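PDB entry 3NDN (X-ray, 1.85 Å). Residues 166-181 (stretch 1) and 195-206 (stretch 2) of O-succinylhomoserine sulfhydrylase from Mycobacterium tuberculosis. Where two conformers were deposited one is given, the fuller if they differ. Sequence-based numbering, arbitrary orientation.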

ATOM      1  N   PRO A 166     -48.148   6.092 -12.202  1.00 50.29           N
ATOM      2  CA  PRO A 166     -47.104   6.534 -11.250  1.00 48.88           C
ATOM      3  C   PRO A 166     -45.989   5.511 -11.040  1.00 47.51           C
ATOM      4  O   PRO A 166     -46.262   4.315 -10.877  1.00 47.21           O
ATOM      5  CB  PRO A 166     -47.875   6.767  -9.947  1.00 49.47           C
ATOM      6  CG  PRO A 166     -49.277   7.137 -10.416  1.00 51.30           C
ATOM      7  CD  PRO A 166     -49.510   6.335 -11.678  1.00 51.38           C
ATOM      8  N   THR A 167     -44.749   6.005 -11.043  1.00 45.74           N
ATOM      9  CA  THR A 167     -43.529   5.185 -11.026  1.00 44.03           C
ATOM     10  C   THR A 167     -42.494   5.836 -10.077  1.00 42.79           C
ATOM     11  O   THR A 167     -42.478   7.069  -9.928  1.00 42.12           O
ATOM     12  CB  THR A 167     -42.987   5.025 -12.486  1.00 44.29           C
ATOM     13  OG1 THR A 167     -43.992   4.385 -13.296  1.00 44.21           O
ATOM     14  CG2 THR A 167     -41.682   4.215 -12.557  1.00 43.24           C
ATOM     15  N   GLN A 168     -41.664   5.013  -9.422  1.00 41.48           N
ATOM     16  CA  GLN A 168     -40.637   5.511  -8.485  1.00 40.40           C
ATOM     17  C   GLN A 168     -39.233   5.680  -9.105  1.00 39.31           C
ATOM     18  O   GLN A 168     -38.544   6.663  -8.816  1.00 39.10           O
ATOM     19  CB  GLN A 168     -40.557   4.625  -7.227  1.00 40.58           C
ATOM     20  CG  GLN A 168     -41.600   4.940  -6.150  1.00 41.01           C
ATOM     21  CD  GLN A 168     -43.003   4.482  -6.542  1.00 42.00           C
ATOM     22  OE1 GLN A 168     -43.196   3.343  -6.985  1.00 41.80           O
ATOM     23  NE2 GLN A 168     -43.981   5.372  -6.395  1.00 42.99           N
ATOM     24  N   ALA A 169     -38.822   4.733  -9.952  1.00 38.29           N
ATOM     25  CA  ALA A 169     -37.480   4.764 -10.559  1.00 37.69           C
ATOM     26  C   ALA A 169     -37.447   4.291 -12.011  1.00 37.16           C
ATOM     27  O   ALA A 169     -38.265   3.472 -12.419  1.00 37.22           O
ATOM     28  CB  ALA A 169     -36.475   3.965  -9.708  1.00 36.54           C
ATOM     29  N   VAL A 170     -36.493   4.844 -12.770  1.00 36.55           N
ATOM     30  CA  VAL A 170     -36.151   4.425 -14.134  1.00 35.96           C
ATOM     31  C   VAL A 170     -34.627   4.127 -14.177  1.00 35.74           C
ATOM     32  O   VAL A 170     -33.829   4.915 -13.649  1.00 35.47           O
ATOM     33  CB  VAL A 170     -36.526   5.537 -15.147  1.00 36.59           C
ATOM     34  CG1 VAL A 170     -35.780   5.384 -16.487  1.00 36.67           C
ATOM     35  CG2 VAL A 170     -38.068   5.571 -15.379  1.00 36.32           C
ATOM     36  N   PHE A 171     -34.227   3.005 -14.782  1.00 35.39           N
ATOM     37  CA  PHE A 171     -32.789   2.632 -14.890  1.00 35.01           C
ATOM     38  C   PHE A 171     -32.427   2.185 -16.322  1.00 35.11           C
ATOM     39  O   PHE A 171     -33.134   1.364 -16.896  1.00 35.06           O
ATOM     40  CB  PHE A 171     -32.454   1.504 -13.893  1.00 34.48           C
ATOM     41  CG  PHE A 171     -31.001   1.047 -13.932  1.00 34.65           C
ATOM     42  CD1 PHE A 171     -29.989   1.849 -13.424  1.00 34.64           C
ATOM     43  CD2 PHE A 171     -30.652  -0.178 -14.501  1.00 35.87           C
ATOM     44  CE1 PHE A 171     -28.639   1.439 -13.472  1.00 35.04           C
ATOM     45  CE2 PHE A 171     -29.306  -0.603 -14.543  1.00 37.09           C
ATOM     46  CZ  PHE A 171     -28.302   0.213 -14.027  1.00 34.44           C
ATOM     47  N   PHE A 172     -31.331   2.713 -16.888  1.00 34.26           N
ATOM     48  CA  PHE A 172     -30.782   2.217 -18.171  1.00 34.38           C
ATOM     49  C   PHE A 172     -29.273   2.518 -18.318  1.00 33.95           C
ATOM     50  O   PHE A 172     -28.742   3.348 -17.575  1.00 33.19           O
ATOM     51  CB  PHE A 172     -31.561   2.764 -19.393  1.00 34.50           C
ATOM     52  CG  PHE A 172     -31.558   4.288 -19.523  1.00 34.68           C
ATOM     53  CD1 PHE A 172     -30.532   4.951 -20.194  1.00 33.24           C
ATOM     54  CD2 PHE A 172     -32.614   5.046 -19.006  1.00 34.91           C
ATOM     55  CE1 PHE A 172     -30.527   6.356 -20.321  1.00 34.99           C
ATOM     56  CE2 PHE A 172     -32.629   6.453 -19.122  1.00 34.58           C
ATOM     57  CZ  PHE A 172     -31.581   7.118 -19.785  1.00 33.07           C
ATOM     58  N   GLU A 173     -28.617   1.824 -19.256  1.00 34.17           N
ATOM     59  CA  GLU A 173     -27.243   2.123 -19.716  1.00 34.78           C
ATOM     60  C   GLU A 173     -27.303   2.590 -21.172  1.00 34.85           C
ATOM     61  O   GLU A 173     -28.139   2.096 -21.940  1.00 35.22           O
ATOM     62  CB  GLU A 173     -26.357   0.868 -19.691  1.00 34.78           C
ATOM     63  CG  GLU A 173     -26.193   0.168 -18.339  1.00 37.96           C
ATOM     64  CD  GLU A 173     -25.727  -1.291 -18.479  1.00 43.08           C
ATOM     65  OE1 GLU A 173     -25.046  -1.625 -19.487  1.00 45.15           O
ATOM     66  OE2 GLU A 173     -26.047  -2.104 -17.580  1.00 43.02           O
ATOM     67  N   THR A 174     -26.421   3.526 -21.553  1.00 34.15           N
ATOM     68  CA  THR A 174     -26.260   3.925 -22.968  1.00 34.20           C
ATOM     69  C   THR A 174     -24.837   4.449 -23.249  1.00 33.50           C
ATOM     70  O   THR A 174     -24.323   5.255 -22.479  1.00 32.78           O
ATOM     71  CB  THR A 174     -27.350   4.949 -23.453  1.00 34.51           C
ATOM     72  OG1 THR A 174     -27.198   5.194 -24.861  1.00 34.76           O
ATOM     73  CG2 THR A 174     -27.275   6.282 -22.696  1.00 34.48           C
ATOM     74  N   PRO A 175     -24.168   3.930 -24.295  1.00 33.87           N
ATOM     75  CA  PRO A 175     -24.540   2.791 -25.161  1.00 34.59           C
ATOM     76  C   PRO A 175     -24.621   1.470 -24.374  1.00 35.66           C
ATOM     77  O   PRO A 175     -24.090   1.405 -23.261  1.00 35.55           O
ATOM     78  CB  PRO A 175     -23.385   2.708 -26.163  1.00 34.40           C
ATOM     79  CG  PRO A 175     -22.710   4.079 -26.130  1.00 33.76           C
ATOM     80  CD  PRO A 175     -22.867   4.520 -24.689  1.00 33.45           C
ATOM     81  N   SER A 176     -25.264   0.448 -24.951  1.00 36.81           N
ATOM     82  CA  SER A 176     -25.332  -0.908 -24.349  1.00 37.83           C
ATOM     83  C   SER A 176     -24.093  -1.728 -24.704  1.00 38.76           C
ATOM     84  O   SER A 176     -23.307  -1.333 -25.559  1.00 39.17           O
ATOM     85  CB  SER A 176     -26.606  -1.661 -24.768  1.00 37.98           C
ATOM     86  OG  SER A 176     -26.542  -2.123 -26.117  1.00 37.67           O
ATOM     87  N   ASN A 177     -23.919  -2.864 -24.041  1.00 40.10           N
ATOM     88  CA  ASN A 177     -22.744  -3.703 -24.249  1.00 41.27           C
ATOM     89  C   ASN A 177     -23.180  -5.160 -24.397  1.00 41.53           C
ATOM     90  O   ASN A 177     -23.803  -5.705 -23.491  1.00 41.99           O
ATOM     91  CB  ASN A 177     -21.777  -3.509 -23.074  1.00 41.77           C
ATOM     92  CG  ASN A 177     -20.706  -4.584 -22.995  1.00 44.14           C
ATOM     93  OD1 ASN A 177     -20.128  -4.996 -24.003  1.00 46.51           O
ATOM     94  ND2 ASN A 177     -20.430  -5.039 -21.776  1.00 47.16           N
ATOM     95  N   PRO A 178     -22.816  -5.818 -25.517  1.00 41.42           N
ATOM     96  CA  PRO A 178     -21.847  -5.432 -26.543  1.00 40.96           C
ATOM     97  C   PRO A 178     -22.379  -4.825 -27.840  1.00 40.92           C
ATOM     98  O   PRO A 178     -21.572  -4.387 -28.656  1.00 40.71           O
ATOM     99  CB  PRO A 178     -21.181  -6.769 -26.875  1.00 41.45           C
ATOM    100  CG  PRO A 178     -22.326  -7.757 -26.747  1.00 41.94           C
ATOM    101  CD  PRO A 178     -23.243  -7.223 -25.676  1.00 41.45           C
ATOM    102  N   MET A 179     -23.697  -4.788 -28.040  1.00 40.53           N
ATOM    103  CA  MET A 179     -24.246  -4.368 -29.346  1.00 40.59           C
ATOM    104  C   MET A 179     -24.253  -2.847 -29.565  1.00 39.75           C
ATOM    105  O   MET A 179     -24.475  -2.382 -30.687  1.00 39.84           O
ATOM    106  CB  MET A 179     -25.639  -4.962 -29.599  1.00 41.29           C
ATOM    107  CG  MET A 179     -25.699  -6.496 -29.590  1.00 43.26           C
ATOM    108  SD  MET A 179     -24.616  -7.364 -30.773  1.00 44.93           S
ATOM    109  CE  MET A 179     -25.331  -6.912 -32.344  1.00 42.44           C
ATOM    110  N   GLN A 180     -24.026  -2.083 -28.493  1.00 38.59           N
ATOM    111  CA  GLN A 180     -23.900  -0.611 -28.569  1.00 38.29           C
ATOM    112  C   GLN A 180     -25.164   0.114 -29.107  1.00 38.39           C
ATOM    113  O   GLN A 180     -25.071   1.073 -29.888  1.00 38.62           O
ATOM    114  CB  GLN A 180     -22.587  -0.185 -29.280  1.00 37.67           C
ATOM    115  CG  GLN A 180     -21.342  -1.030 -28.871  1.00 38.80           C
ATOM    116  CD  GLN A 180     -19.972  -0.368 -29.125  1.00 40.52           C
ATOM    117  OE1 GLN A 180     -19.856   0.851 -29.210  1.00 42.78           O
ATOM    118  NE2 GLN A 180     -18.924  -1.189 -29.204  1.00 39.69           N
ATOM    119  N   SER A 181     -26.329  -0.372 -28.669  1.00 38.18           N
ATOM    120  CA  SER A 181     -27.628   0.270 -28.894  0.70 38.50           C
ATOM    121  C   SER A 181     -27.764   1.467 -27.953  1.00 38.16           C
ATOM    122  O   SER A 181     -27.263   1.417 -26.814  1.00 37.46           O
ATOM    123  CB  SER A 181     -28.740  -0.760 -28.630  0.70 39.01           C
ATOM    124  OG  SER A 181     -30.038  -0.186 -28.663  0.70 40.63           O
ATOM    125  N   ALA A 195     -44.297  10.916 -14.882  1.00 43.77           N
ATOM    126  CA  ALA A 195     -44.741   9.797 -14.034  1.00 43.76           C
ATOM    127  C   ALA A 195     -44.302   9.892 -12.559  1.00 43.37           C
ATOM    128  O   ALA A 195     -44.601   8.989 -11.765  1.00 43.85           O
ATOM    129  CB  ALA A 195     -44.293   8.468 -14.631  1.00 43.38           C
ATOM    130  N   GLY A 196     -43.610  10.970 -12.189  1.00 42.52           N
ATOM    131  CA  GLY A 196     -43.121  11.137 -10.804  1.00 41.89           C
ATOM    132  C   GLY A 196     -41.843  10.375 -10.443  1.00 40.87           C
ATOM    133  O   GLY A 196     -41.453  10.329  -9.267  1.00 41.11           O
ATOM    134  N   ALA A 197     -41.183   9.787 -11.442  1.00 40.01           N
ATOM    135  CA  ALA A 197     -40.011   8.907 -11.213  1.00 39.10           C
ATOM    136  C   ALA A 197     -38.663   9.647 -11.241  1.00 38.44           C
ATOM    137  O   ALA A 197     -38.543  10.702 -11.873  1.00 38.36           O
ATOM    138  CB  ALA A 197     -40.002   7.760 -12.233  1.00 39.22           C
ATOM    139  N   LYS A 198     -37.669   9.085 -10.542  1.00 37.29           N
ATOM    140  CA  LYS A 198     -36.279   9.583 -10.580  1.00 36.88           C
ATOM    141  C   LYS A 198     -35.454   8.744 -11.561  1.00 35.94           C
ATOM    142  O   LYS A 198     -35.495   7.515 -11.512  1.00 36.01           O
ATOM    143  CB  LYS A 198     -35.628   9.523  -9.185  1.00 36.29           C
ATOM    144  CG  LYS A 198     -36.338  10.340  -8.091  1.00 38.42           C
ATOM    145  CD  LYS A 198     -36.238  11.853  -8.339  1.00 40.10           C
ATOM    146  CE  LYS A 198     -37.136  12.632  -7.383  1.00 42.66           C
ATOM    147  NZ  LYS A 198     -36.842  14.100  -7.386  1.00 43.88           N
ATOM    148  N   VAL A 199     -34.677   9.408 -12.414  1.00 35.66           N
ATOM    149  CA  VAL A 199     -33.925   8.720 -13.468  1.00 35.08           C
ATOM    150  C   VAL A 199     -32.494   8.372 -13.028  1.00 34.61           C
ATOM    151  O   VAL A 199     -31.725   9.274 -12.683  1.00 34.23           O
ATOM    152  CB  VAL A 199     -33.880   9.575 -14.755  1.00 35.01           C
ATOM    153  CG1 VAL A 199     -33.040   8.901 -15.838  1.00 34.95           C
ATOM    154  CG2 VAL A 199     -35.305   9.855 -15.273  1.00 36.02           C
ATOM    155  N   VAL A 200     -32.145   7.080 -13.045  1.00 34.27           N
ATOM    156  CA  VAL A 200     -30.772   6.615 -12.703  1.00 33.47           C
ATOM    157  C   VAL A 200     -30.048   6.172 -13.984  1.00 33.42           C
ATOM    158  O   VAL A 200     -30.467   5.211 -14.630  1.00 33.28           O
ATOM    159  CB  VAL A 200     -30.761   5.444 -11.641  1.00 33.54           C
ATOM    160  CG1 VAL A 200     -29.310   5.063 -11.216  1.00 32.72           C
ATOM    161  CG2 VAL A 200     -31.570   5.806 -10.401  1.00 34.19           C
ATOM    162  N   LEU A 201     -28.978   6.896 -14.347  1.00 33.02           N
ATOM    163  CA  LEU A 201     -28.128   6.581 -15.505  1.00 32.69           C
ATOM    164  C   LEU A 201     -26.827   5.888 -15.069  1.00 32.78           C
ATOM    165  O   LEU A 201     -26.115   6.422 -14.230  1.00 31.84           O
ATOM    166  CB  LEU A 201     -27.754   7.877 -16.265  1.00 32.53           C
ATOM    167  CG  LEU A 201     -26.749   7.795 -17.427  1.00 31.94           C
ATOM    168  CD1 LEU A 201     -27.355   7.063 -18.635  1.00 32.96           C
ATOM    169  CD2 LEU A 201     -26.223   9.200 -17.856  1.00 29.35           C
ATOM    170  N   ASP A 202     -26.545   4.717 -15.646  1.00 33.35           N
ATOM    171  CA  ASP A 202     -25.251   4.011 -15.510  1.00 34.93           C
ATOM    172  C   ASP A 202     -24.383   4.471 -16.686  1.00 35.10           C
ATOM    173  O   ASP A 202     -24.668   4.127 -17.834  1.00 35.70           O
ATOM    174  CB  ASP A 202     -25.516   2.482 -15.520  1.00 35.13           C
ATOM    175  CG  ASP A 202     -24.247   1.627 -15.609  1.00 37.37           C
ATOM    176  OD1 ASP A 202     -23.204   2.091 -16.128  1.00 39.57           O
ATOM    177  OD2 ASP A 202     -24.309   0.450 -15.168  1.00 37.86           O
ATOM    178  N   ASN A 203     -23.355   5.279 -16.392  1.00 35.35           N
ATOM    179  CA  ASN A 203     -22.555   5.985 -17.409  1.00 35.44           C
ATOM    180  C   ASN A 203     -21.134   5.408 -17.613  1.00 35.38           C
ATOM    181  O   ASN A 203     -20.226   6.128 -18.045  1.00 34.46           O
ATOM    182  CB  ASN A 203     -22.464   7.489 -17.054  1.00 34.92           C
ATOM    183  CG  ASN A 203     -22.105   8.362 -18.251  1.00 36.35           C
ATOM    184  OD1 ASN A 203     -22.542   8.105 -19.376  1.00 38.32           O
ATOM    185  ND2 ASN A 203     -21.294   9.396 -18.016  1.00 36.96           N
ATOM    186  N   VAL A 204     -20.969   4.111 -17.344  1.00 36.09           N
ATOM    187  CA  VAL A 204     -19.641   3.452 -17.346  1.00 36.97           C
ATOM    188  C   VAL A 204     -18.969   3.385 -18.736  1.00 38.05           C
ATOM    189  O   VAL A 204     -17.778   3.690 -18.861  1.00 37.72           O
ATOM    190  CB  VAL A 204     -19.692   2.046 -16.670  1.00 36.93           C
ATOM    191  CG1 VAL A 204     -18.313   1.392 -16.663  1.00 37.23           C
ATOM    192  CG2 VAL A 204     -20.206   2.170 -15.229  1.00 36.72           C
ATOM    193  N   PHE A 205     -19.731   2.990 -19.760  1.00 39.18           N
ATOM    194  CA  PHE A 205     -19.268   2.927 -21.158  1.00 40.55           C
ATOM    195  C   PHE A 205     -18.684   4.260 -21.671  1.00 40.73           C
ATOM    196  O   PHE A 205     -17.602   4.288 -22.272  1.00 40.82           O
ATOM    197  CB  PHE A 205     -20.448   2.489 -22.040  1.00 41.80           C
ATOM    198  CG  PHE A 205     -20.062   1.983 -23.419  1.00 43.93           C
ATOM    199  CD1 PHE A 205     -19.951   0.611 -23.665  1.00 45.09           C
ATOM    200  CD2 PHE A 205     -19.852   2.872 -24.474  1.00 45.70           C
ATOM    201  CE1 PHE A 205     -19.624   0.132 -24.935  1.00 45.92           C
ATOM    202  CE2 PHE A 205     -19.525   2.402 -25.763  1.00 47.42           C
ATOM    203  CZ  PHE A 205     -19.411   1.025 -25.986  1.00 46.79           C
ATOM    204  N   ALA A 206     -19.383   5.362 -21.407  1.00 40.61           N
ATOM    205  CA  ALA A 206     -19.006   6.677 -21.942  1.00 40.67           C
ATOM    206  C   ALA A 206     -17.963   7.484 -21.143  1.00 40.69           C
ATOM    207  O   ALA A 206     -17.188   8.246 -21.736  1.00 40.69           O
ATOM    208  CB  ALA A 206     -20.265   7.519 -22.157  1.00 40.56           C
TER
HETATM  209  O   HOH W   1     -22.248   5.051 -20.771  1.00 31.11           O

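How do the two backbones lie against each other? The strand that begins at Ala 169 and the strand 198-202 run side by side in parallel, their directions only 18° apart and their axes 4.8 Å apart at closest approach. The hydrogen bonds alternate in the manner of a parallel sheet: Lys 198 N donates to Gln 168 O (3.1 Å), Val 170 N to Lys 198 O (3.1 Å), and Val 200 N to Val 170 O (2.8 Å). Thus Val 170 and Lys 198 each use both their N and O atoms, reaching forward and back along the partner strand. Farther along, the bond from Phe 172 N to Val 200 O is weak at 3.5 Å, but Asp 202 N to Phe 172 O recovers to 3.2 Å and is nearly straight.

What joins the two stretches before the strands begin? Thr 167 N donates to Ala 195 O at 3.1 Å, and that same oxygen receives a CA-H...O contact from Pro 166 CA at 3.5 Å. Gly 196 follows a helix and closes it with a Schellman motif; its positive phi suits glycine. From there the chain passes through Ala 197, whose CB lies 3.9 Å from Thr 167 CG2, into the strand.

Which side chains meet on the sheet's two faces? Val 170, Phe 172, Val 199 and Leu 201 share one face. The Phe 172 ring spans its neighbours obliquely, with CE1 3.7 Å from Leu 201 CD1 and CE2 4.1 Å from Val 199 CG1, so one ring fills the space beside two aliphatic residues. On the other face, Phe 171 CD1 packs 4.0 Å from Val 200 CG1, while its CE1 reaches Asp 202 CB at 3.9 Å. Here too lie two acidic groups: Glu 173 OE2 and Asp 202 OD2 are 3.9 Å apart, a proximity of like charges rather than a bond, and Glu 173 OE1 and OE2 are both hydrogen-bonded elsewhere in the structure.

How does the contact continue past the strands? Phe 205 takes over, with the largest area covered by the opposing stretch. Pro 175, which follows a cis peptide bond, lays its CB over one face of the ring, 4.1 Å from the ring centroid, in a CH-pi contact. Gln 180 OE1 sits at the ring's edge, 3.3 Å from Phe 205 CZ, and has no hydrogen-bonding partner in the model. Nearby, the oxygen of a water lies 2.7 Å from Thr 174 O and accepts a hydrogen bond from Ala 206 N at 3.0 Å, bridging the two backbones where direct pairing has ended.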